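Local coordinates for protein 2-dehydropantoate 2-reductase (Enterococcus faecium, PDB 3WFI) that acts as an NAD-dependent D-mandelate dehydrogenase of the ketopantoate reductase family, probably interconverting D-2-hydroxy acids and the corresponding 2-keto acids, at residues I3-A8 with I75-A80; G9-R14 with W129-E134; H42-N47 with G137-F142. All coordinates share one frame; numbering follows the deposited sequence.

Contact 1: I3-A8 with I75-A80; sequences IAIAGA and ILFTKA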
loop_
_atom_site.group_PDB
_atom_site.type_symbol
_atom_site.label_atom_id
_atom_site.label_comp_id
_atom_site.label_asym_id
_atom_site.label_seq_id
_atom_site.Cartn_x
_atom_site.Cartn_y
_atom_site.Cartn_z
ATOM N N ILE B 3 9.575 -2.610 -43.761
ATOM C CA ILE B 3 9.129 -2.107 -42.463
ATOM C C ILE B 3 7.769 -2.697 -42.120
ATOM O O ILE B 3 6.863 -2.723 -42.963
ATOM C CB ILE B 3 9.022 -0.574 -42.487
ATOM C CG1 ILE B 3 10.319 0.038 -43.018
ATOM C CG2 ILE B 3 8.672 -0.033 -41.108
ATOM C CD1 ILE B 3 10.209 1.520 -43.333
ATOM N N ALA B 4 7.640 -3.226 -40.912
ATOM C CA ALA B 4 6.342 -3.636 -40.390
ATOM C C ALA B 4 5.860 -2.570 -39.413
ATOM O O ALA B 4 6.610 -2.123 -38.537
ATOM C CB ALA B 4 6.431 -4.986 -39.704
ATOM N N ILE B 5 4.602 -2.172 -39.580
ATOM C CA ILE B 5 3.930 -1.259 -38.670
ATOM C C ILE B 5 3.033 -2.105 -37.772
ATOM O O ILE B 5 1.980 -2.564 -38.207
ATOM C CB ILE B 5 3.085 -0.226 -39.430
ATOM C CG1 ILE B 5 3.936 0.518 -40.480
ATOM C CG2 ILE B 5 2.451 0.775 -38.465
ATOM C CD1 ILE B 5 5.033 1.378 -39.914
ATOM N N ALA B 6 3.492 -2.351 -36.546
ATOM C CA ALA B 6 2.802 -3.240 -35.589
ATOM C C ALA B 6 1.838 -2.397 -34.782
ATOM O O ALA B 6 2.207 -1.825 -33.745
ATOM C CB ALA B 6 3.795 -3.919 -34.675
ATOM N N GLY B 7 0.613 -2.291 -35.297
ATOM C CA GLY B 7 -0.390 -1.368 -34.767
ATOM C C GLY B 7 -0.689 -0.297 -35.802
ATOM O O GLY B 7 -0.004 0.730 -35.867
ATOM N N ALA B 8 -1.706 -0.536 -36.620
ATOM C CA ALA B 8 -2.032 0.362 -37.714
ATOM C C ALA B 8 -3.200 1.280 -37.375
ATOM O O ALA B 8 -4.089 1.477 -38.193
ATOM C CB ALA B 8 -2.312 -0.435 -38.983
ATOM N N ILE B 75 8.173 -0.981 -36.366
ATOM C CA ILE B 75 7.796 0.195 -35.574
ATOM C C ILE B 75 6.532 -0.145 -34.791
ATOM O O ILE B 75 5.500 -0.489 -35.368
ATOM C CB ILE B 75 7.563 1.447 -36.447
ATOM C CG1 ILE B 75 8.705 1.614 -37.449
ATOM C CG2 ILE B 75 7.433 2.692 -35.573
ATOM C CD1 ILE B 75 8.560 2.814 -38.364
ATOM N N LEU B 76 6.632 -0.059 -33.461
ATOM C CA LEU B 76 5.581 -0.513 -32.561
ATOM C C LEU B 76 4.661 0.632 -32.166
ATOM O O LEU B 76 5.129 1.641 -31.629
ATOM C CB LEU B 76 6.200 -1.097 -31.281
ATOM C CG LEU B 76 7.035 -2.380 -31.410
ATOM C CD1 LEU B 76 7.804 -2.607 -30.119
ATOM C CD2 LEU B 76 6.163 -3.577 -31.714
ATOM N N PHE B 77 3.367 0.447 -32.427
ATOM C CA PHE B 77 2.307 1.360 -31.984
ATOM C C PHE B 77 1.231 0.543 -31.260
ATOM O O PHE B 77 0.056 0.608 -31.617
ATOM C CB PHE B 77 1.641 2.059 -33.178
ATOM C CG PHE B 77 2.556 2.965 -33.941
ATOM C CD1 PHE B 77 2.777 4.258 -33.504
ATOM C CD2 PHE B 77 3.219 2.518 -35.075
ATOM C CE1 PHE B 77 3.640 5.097 -34.186
ATOM C CE2 PHE B 77 4.082 3.360 -35.768
ATOM C CZ PHE B 77 4.286 4.649 -35.320
ATOM N N THR B 78 1.638 -0.260 -30.289
ATOM C CA THR B 78 0.721 -1.133 -29.561
ATOM C C THR B 78 0.767 -0.771 -28.080
ATOM O O THR B 78 1.849 -0.639 -27.518
ATOM C CB THR B 78 1.131 -2.615 -29.709
ATOM O OG1 THR B 78 0.996 -3.027 -31.071
ATOM C CG2 THR B 78 0.258 -3.509 -28.862
ATOM N N LYS B 79 -0.394 -0.661 -27.443
ATOM C CA LYS B 79 -0.438 -0.414 -25.995
ATOM C C LYS B 79 0.308 -1.489 -25.208
ATOM O O LYS B 79 0.407 -2.641 -25.638
ATOM C CB LYS B 79 -1.887 -0.320 -25.502
ATOM C CG LYS B 79 -2.608 0.915 -26.006
ATOM C CD LYS B 79 -4.123 0.830 -25.784
ATOM C CE LYS B 79 -4.681 2.159 -25.314
ATOM N NZ LYS B 79 -6.100 2.084 -24.871
ATOM N N ALA B 80 0.831 -1.095 -24.048
ATOM C CA ALA B 80 1.605 -1.990 -23.178
ATOM C C ALA B 80 0.921 -3.344 -22.989
ATOM O O ALA B 80 1.551 -4.389 -23.151
ATOM C CB ALA B 80 1.843 -1.334 -21.822
#
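Ile5 and Ile75 both set CG1 anti to the carbonyl carbon (chi1 -54° and -47°), and the two side chains run alongside each other on one face of a parallel strand pair. Ile5 CD1 lies beside Ile75 CD1 at 4.1 Å. Ile3 crosses Ile75 at a slant, its CG2 lying 4.0 Å from Ile75 CD1. Further along, Ile5 CG2, anti to its backbone N, rests against Phe77 CD2 at 3.9 Å. This face is covered by helix 10-21, whose Leu19 touches both Ile3 and Ile75. On the other face, which helix 80-90 covers, Ala6 CB meets Leu76 CD2 at 3.8 Å.

The backbone bonds follow the usual parallel register: Ile75 N donates to Ala4 O, and Ala6 N to Ile75 O. Where the strands end, Ala6 O receives Phe77 N at 2.9 Å. It also takes a second bond from the hydroxyl Thr78 OG1, at 3.2 Å and well above the carbonyl plane, the two donors arriving from opposite faces. Beyond it, the lack of a side chain on Gly7 lets the turn pass close to Phe77, with Gly7 O 3.4 Å from Phe77 CB.

These are two central strands of a Rossmann sheet, and Gly7 is the first glycine of a GxGxxG pattern consistent with the dinucleotide-binding turn. Hydrocarbon packing on both faces leaves the polar bonds to the backbone, apart from the hydroxyl of Thr78. The doubly gripped carbonyl of Ala6 ties the turn after the first strand to the segment that leads to Lys79, an NAD(+)-binding residue.

Contact 2: G9-R14 with W129-E134; sequences GAMGSR and WTAGLE
Arg14 and Thr130 make the polar part of this contact. The arginine chain is extended through its first two torsions and then bends at chi3 (-82°), which brings the guanidinium side-on to one carbonyl oxygen. Arg14 NE donates to Thr130 O over 2.8 Å, and Arg14 NH2 reaches that same Thr130 O at 2.9 Å. The oxygen lies close to the guanidinium plane, while the two nitrogens approach it from opposite faces of the carbonyl plane. Two bonds to a single atom should hold the guanidinium's rotation firmly.

Contact with an aromatic group comes next. Trp129 CE3 sits over one face of the guanidinium, toward its rim, 3.5 Å from Arg14 NH1. The two planes are inclined by 28°. The indole is held independently by the bond from Trp129 NE1 to Leu172 O.

Apolar and close van der Waals contacts fill the rest. Ala10 CB meets Ala131 CB at 3.6 Å, and Ala131 CB also lies 3.3 Å from Ala10 O. Leu133 CB touches Ala10 CB from further along the strand. Met11, with CG anti to its backbone N and the chain bent beyond, lays SD 3.8 Å from Trp129 CB and brings CE close to Trp129 O.

Ala10, Met11 and Ala131 are all NAD(+)-binding residues, so the packing brings together parts of the cofactor site. The first turn of helix 10-21, with Gly9 at its N-cap, thus lies against the lead-in and start of strand 132-135, while Val139 of strand 138-140 touches both Ser13 and Leu133, and His35 of helix 33-42 does the same.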
loop_
_atom_site.group_PDB
_atom_site.type_symbol
_atom_site.label_atom_id
_atom_site.label_comp_id
_atom_site.label_asym_id
_atom_site.label_seq_id
_atom_site.Cartn_x
_atom_site.Cartn_y
_atom_site.Cartn_z
ATOM N N GLY B 9 -3.194 1.837 -36.162
ATOM C CA GLY B 9 -4.148 2.871 -35.770
ATOM C C GLY B 9 -3.793 4.167 -36.479
ATOM O O GLY B 9 -3.088 4.147 -37.485
ATOM N N ALA B 10 -4.249 5.296 -35.950
ATOM C CA ALA B 10 -4.061 6.583 -36.629
ATOM C C ALA B 10 -2.576 6.915 -36.846
ATOM O O ALA B 10 -2.177 7.269 -37.950
ATOM C CB ALA B 10 -4.749 7.714 -35.860
ATOM N N MET B 11 -1.764 6.778 -35.805
ATOM C CA MET B 11 -0.338 7.111 -35.898
ATOM C C MET B 11 0.426 6.096 -36.759
ATOM O O MET B 11 1.247 6.482 -37.582
ATOM C CB MET B 11 0.305 7.192 -34.508
ATOM C CG MET B 11 1.684 7.854 -34.491
ATOM S SD MET B 11 1.715 9.587 -35.024
ATOM C CE MET B 11 0.515 10.291 -33.885
ATOM N N GLY B 12 0.153 4.807 -36.563
ATOM C CA GLY B 12 0.751 3.762 -37.397
ATOM C C GLY B 12 0.422 3.963 -38.871
ATOM O O GLY B 12 1.273 3.779 -39.748
ATOM N N SER B 13 -0.819 4.335 -39.145
ATOM C CA SER B 13 -1.246 4.616 -40.512
ATOM C C SER B 13 -0.518 5.832 -41.090
ATOM O O SER B 13 -0.169 5.832 -42.260
ATOM C CB SER B 13 -2.761 4.808 -40.581
ATOM O OG SER B 13 -3.443 3.583 -40.333
ATOM N N ARG B 14 -0.287 6.861 -40.283
ATOM C CA ARG B 14 0.489 8.008 -40.749
ATOM C C ARG B 14 1.885 7.545 -41.150
ATOM O O ARG B 14 2.331 7.805 -42.270
ATOM C CB ARG B 14 0.631 9.088 -39.673
ATOM C CG ARG B 14 1.590 10.196 -40.100
ATOM C CD ARG B 14 1.821 11.254 -39.035
ATOM N NE ARG B 14 0.777 12.283 -38.963
ATOM C CZ ARG B 14 0.602 13.295 -39.825
ATOM N NH1 ARG B 14 1.363 13.430 -40.902
ATOM N NH2 ARG B 14 -0.380 14.176 -39.617
ATOM N N TRP B 129 3.899 13.926 -33.855
ATOM C CA TRP B 129 2.900 14.002 -34.919
ATOM C C TRP B 129 1.504 13.799 -34.354
ATOM O O TRP B 129 1.357 13.217 -33.289
ATOM C CB TRP B 129 3.182 12.925 -35.981
ATOM C CG TRP B 129 4.396 13.216 -36.776
ATOM C CD1 TRP B 129 5.662 12.735 -36.562
ATOM C CD2 TRP B 129 4.477 14.076 -37.912
ATOM N NE1 TRP B 129 6.521 13.246 -37.504
ATOM C CE2 TRP B 129 5.818 14.072 -38.345
ATOM C CE3 TRP B 129 3.545 14.865 -38.602
ATOM C CZ2 TRP B 129 6.251 14.816 -39.449
ATOM C CZ3 TRP B 129 3.973 15.595 -39.701
ATOM C CH2 TRP B 129 5.316 15.567 -40.112
ATOM N N THR B 130 0.486 14.269 -35.075
ATOM C CA THR B 130 -0.892 13.926 -34.753
ATOM C C THR B 130 -1.518 13.135 -35.903
ATOM O O THR B 130 -1.018 13.131 -37.025
ATOM C CB THR B 130 -1.743 15.182 -34.428
ATOM O OG1 THR B 130 -1.785 16.043 -35.564
ATOM C CG2 THR B 130 -1.152 15.939 -33.256
ATOM N N ALA B 131 -2.607 12.438 -35.604
ATOM C CA ALA B 131 -3.306 11.627 -36.599
ATOM C C ALA B 131 -4.667 11.225 -36.059
ATOM O O ALA B 131 -4.798 10.947 -34.875
ATOM C CB ALA B 131 -2.497 10.373 -36.936
ATOM N N GLY B 132 -5.669 11.169 -36.932
ATOM C CA GLY B 132 -7.017 10.786 -36.521
ATOM C C GLY B 132 -7.553 9.617 -37.309
ATOM O O GLY B 132 -7.425 9.591 -38.531
ATOM N N LEU B 133 -8.164 8.658 -36.608
ATOM C CA LEU B 133 -8.822 7.517 -37.241
ATOM C C LEU B 133 -10.329 7.785 -37.373
ATOM O O LEU B 133 -11.069 7.698 -36.399
ATOM C CB LEU B 133 -8.556 6.248 -36.429
ATOM C CG LEU B 133 -8.858 4.882 -37.053
ATOM C CD1 LEU B 133 -8.237 4.740 -38.431
ATOM C CD2 LEU B 133 -8.360 3.771 -36.137
ATOM N N GLU B 134 -10.771 8.114 -38.587
ATOM C CA GLU B 134 -12.170 8.474 -38.850
ATOM C C GLU B 134 -13.067 7.246 -38.868
ATOM O O GLU B 134 -14.186 7.270 -38.347
ATOM C CB GLU B 134 -12.292 9.209 -40.190
ATOM C CG GLU B 134 -11.499 10.509 -40.269
ATOM C CD GLU B 134 -12.212 11.676 -39.607
ATOM O OE1 GLU B 134 -13.246 12.115 -40.155
ATOM O OE2 GLU B 134 -11.744 12.157 -38.551
#

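Contact 3: H42-N47 with G137-F142; sequences HGLQAN and GQVKLF
Gln45 and Asn47 of strand 44-47 face strand 138-140 in a parallel pairing, the two axes approaching to 4.7 Å with an angle of 24° between their directions. Gln45 straddles Gln138 through the bonds Gln45 N to Gly137 O and Val139 N to Gln45 O. Asn47 straddles Lys140 in the same manner, with Val139 O receiving Asn47 N and Asn47 O receiving Leu141 N at 2.8 Å. Between these rungs lie CA-H...O contacts, the shorter running 3.2 Å from Ala46 CA to Val139 O.

On the face bearing Ala46 and Val139, the neighbouring Leu44 sends its CD1 to within 4.2 Å of Val139 CG2. Leu44 CG is anti to the backbone N (chi1 174°), which also sets Leu44 CD1 3.8 Å from Gly137 O. Ala46 CB just reaches Leu141 CD1. Helix 10-21 covers this side: Leu17 touches both Ala46 and Leu141, and Arg14 touches Leu141.

The opposite face carries Gln45, Gln138, Asn47 and Lys140. Here the bent Gln138 chain lays its amide carbon CD 3.8 Å from Gln45 CB. Gln45 itself folds back at chi2 (-69°), and Gln45 NE2 donates to His42 O over 3.0 Å, with that oxygen nearly in the amide plane. The same NE2 also bonds Glu54 OE1 of strand 52-55, on the far side of strand 44-47.

In this small mixed sheet beside the main Rossmann sheet, four backbone bonds join the pair, while the side chains sort themselves by face. Apolar groups turn to the helix, and amides and the lysine line the other side. The amide of Gln45 is spent on His42 O at the end of helix 33-42 and on Glu54 of the adjoining strand, rather than on a bond across the pair.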
loop_
_atom_site.group_PDB
_atom_site.type_symbol
_atom_site.label_atom_id
_atom_site.label_comp_id
_atom_site.label_asym_id
_atom_site.label_seq_id
_atom_site.Cartn_x
_atom_site.Cartn_y
_atom_site.Cartn_z
ATOM N N HIS B 42 -9.941 -1.725 -50.245
ATOM C CA HIS B 42 -9.953 -0.357 -50.784
ATOM C C HIS B 42 -8.663 0.428 -50.576
ATOM O O HIS B 42 -8.582 1.585 -50.989
ATOM C CB HIS B 42 -11.082 0.456 -50.149
ATOM C CG HIS B 42 -12.447 -0.055 -50.460
ATOM N ND1 HIS B 42 -13.058 0.140 -51.682
ATOM C CD2 HIS B 42 -13.333 -0.735 -49.696
ATOM C CE1 HIS B 42 -14.257 -0.412 -51.658
ATOM N NE2 HIS B 42 -14.448 -0.949 -50.465
ATOM N N GLY B 43 -7.660 -0.180 -49.940
ATOM C CA GLY B 43 -6.436 0.526 -49.586
ATOM C C GLY B 43 -6.662 1.413 -48.380
ATOM O O GLY B 43 -7.787 1.540 -47.897
ATOM N N LEU B 44 -5.591 2.024 -47.887
ATOM C CA LEU B 44 -5.707 3.015 -46.828
ATOM C C LEU B 44 -6.093 4.360 -47.436
ATOM O O LEU B 44 -5.376 4.877 -48.293
ATOM C CB LEU B 44 -4.391 3.156 -46.076
ATOM C CG LEU B 44 -4.326 4.265 -45.024
ATOM C CD1 LEU B 44 -5.382 4.043 -43.953
ATOM C CD2 LEU B 44 -2.935 4.318 -44.417
ATOM N N GLN B 45 -7.210 4.922 -46.973
ATOM C CA GLN B 45 -7.687 6.217 -47.455
ATOM C C GLN B 45 -7.325 7.297 -46.448
ATOM O O GLN B 45 -7.594 7.159 -45.251
ATOM C CB GLN B 45 -9.209 6.198 -47.649
ATOM C CG GLN B 45 -9.694 5.213 -48.699
ATOM C CD GLN B 45 -9.327 5.596 -50.118
ATOM O OE1 GLN B 45 -9.360 6.768 -50.495
ATOM N NE2 GLN B 45 -9.007 4.595 -50.930
ATOM N N ALA B 46 -6.729 8.379 -46.930
ATOM C CA ALA B 46 -6.280 9.446 -46.051
ATOM C C ALA B 46 -6.648 10.814 -46.593
ATOM O O ALA B 46 -6.605 11.052 -47.797
ATOM C CB ALA B 46 -4.781 9.355 -45.833
ATOM N N ASN B 47 -7.032 11.701 -45.683
ATOM C CA ASN B 47 -7.021 13.121 -45.948
ATOM C C ASN B 47 -5.700 13.659 -45.433
ATOM O O ASN B 47 -5.510 13.819 -44.221
ATOM C CB ASN B 47 -8.154 13.845 -45.239
ATOM C CG ASN B 47 -7.961 15.350 -45.295
ATOM O OD1 ASN B 47 -7.817 15.914 -46.373
ATOM N ND2 ASN B 47 -7.873 15.994 -44.138
ATOM N N GLY B 137 -10.123 1.984 -42.126
ATOM C CA GLY B 137 -9.374 2.246 -43.350
ATOM C C GLY B 137 -9.410 3.704 -43.745
ATOM O O GLY B 137 -9.094 4.046 -44.880
ATOM N N GLN B 138 -9.768 4.563 -42.793
ATOM C CA GLN B 138 -9.957 5.996 -43.046
ATOM C C GLN B 138 -9.208 6.817 -41.999
ATOM O O GLN B 138 -9.512 6.738 -40.804
ATOM C CB GLN B 138 -11.445 6.374 -43.035
ATOM C CG GLN B 138 -12.125 6.395 -44.395
ATOM C CD GLN B 138 -11.777 7.630 -45.223
ATOM O OE1 GLN B 138 -10.865 8.396 -44.889
ATOM N NE2 GLN B 138 -12.512 7.830 -46.312
ATOM N N VAL B 139 -8.238 7.608 -42.447
ATOM C CA VAL B 139 -7.474 8.450 -41.542
ATOM C C VAL B 139 -7.493 9.899 -42.022
ATOM O O VAL B 139 -7.629 10.171 -43.212
ATOM C CB VAL B 139 -6.021 7.925 -41.413
ATOM C CG1 VAL B 139 -5.138 8.909 -40.669
ATOM C CG2 VAL B 139 -5.996 6.579 -40.702
ATOM N N LYS B 140 -7.389 10.831 -41.082
ATOM C CA LYS B 140 -7.143 12.231 -41.421
ATOM C C LYS B 140 -5.824 12.626 -40.772
ATOM O O LYS B 140 -5.574 12.351 -39.596
ATOM C CB LYS B 140 -8.310 13.140 -41.027
ATOM C CG LYS B 140 -8.289 13.675 -39.610
ATOM C CD LYS B 140 -9.527 14.516 -39.329
ATOM C CE LYS B 140 -9.778 14.689 -37.850
ATOM N NZ LYS B 140 -8.532 14.934 -37.079
ATOM N N LEU B 141 -4.965 13.241 -41.569
ATOM C CA LEU B 141 -3.611 13.539 -41.166
ATOM C C LEU B 141 -3.409 15.014 -41.381
ATOM O O LEU B 141 -3.449 15.451 -42.507
ATOM C CB LEU B 141 -2.627 12.776 -42.052
ATOM C CG LEU B 141 -2.639 11.227 -42.031
ATOM C CD1 LEU B 141 -1.607 10.671 -43.005
ATOM C CD2 LEU B 141 -2.435 10.669 -40.640
ATOM N N PHE B 142 -3.203 15.790 -40.327
ATOM C CA PHE B 142 -3.018 17.215 -40.506
ATOM C C PHE B 142 -1.799 17.724 -39.754
ATOM O O PHE B 142 -1.426 17.183 -38.718
ATOM C CB PHE B 142 -4.278 17.972 -40.082
ATOM C CG PHE B 142 -4.100 19.461 -40.054
ATOM C CD1 PHE B 142 -3.977 20.175 -41.243
ATOM C CD2 PHE B 142 -4.028 20.153 -38.843
ATOM C CE1 PHE B 142 -3.802 21.551 -41.232
ATOM C CE2 PHE B 142 -3.855 21.531 -38.825
ATOM C CZ PHE B 142 -3.741 22.227 -40.021
#

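Contact 1 is core, set between two central strands of the main sheet, whereas contact 2 lies at the surface and contact 3 is largely buried but far from the chain's centre. Helix 10-21 relates all three: it directly follows strand 2-6 of contact 1, supplies one half of contact 2 and covers the apolar face of contact 3. Phe77 of contact 1 packs on Met11 of contact 2, and strands 132-135 and 138-140 join contacts 2 and 3 in one sheet. Contacts 1 and 3 are parallel backbone ladders and do not touch. Contact 2, a helix start against a loop and the strand it leads into, instead relies on a side-chain-to-backbone grip and small apolar contacts, and gathers NAD(+)-binding residues.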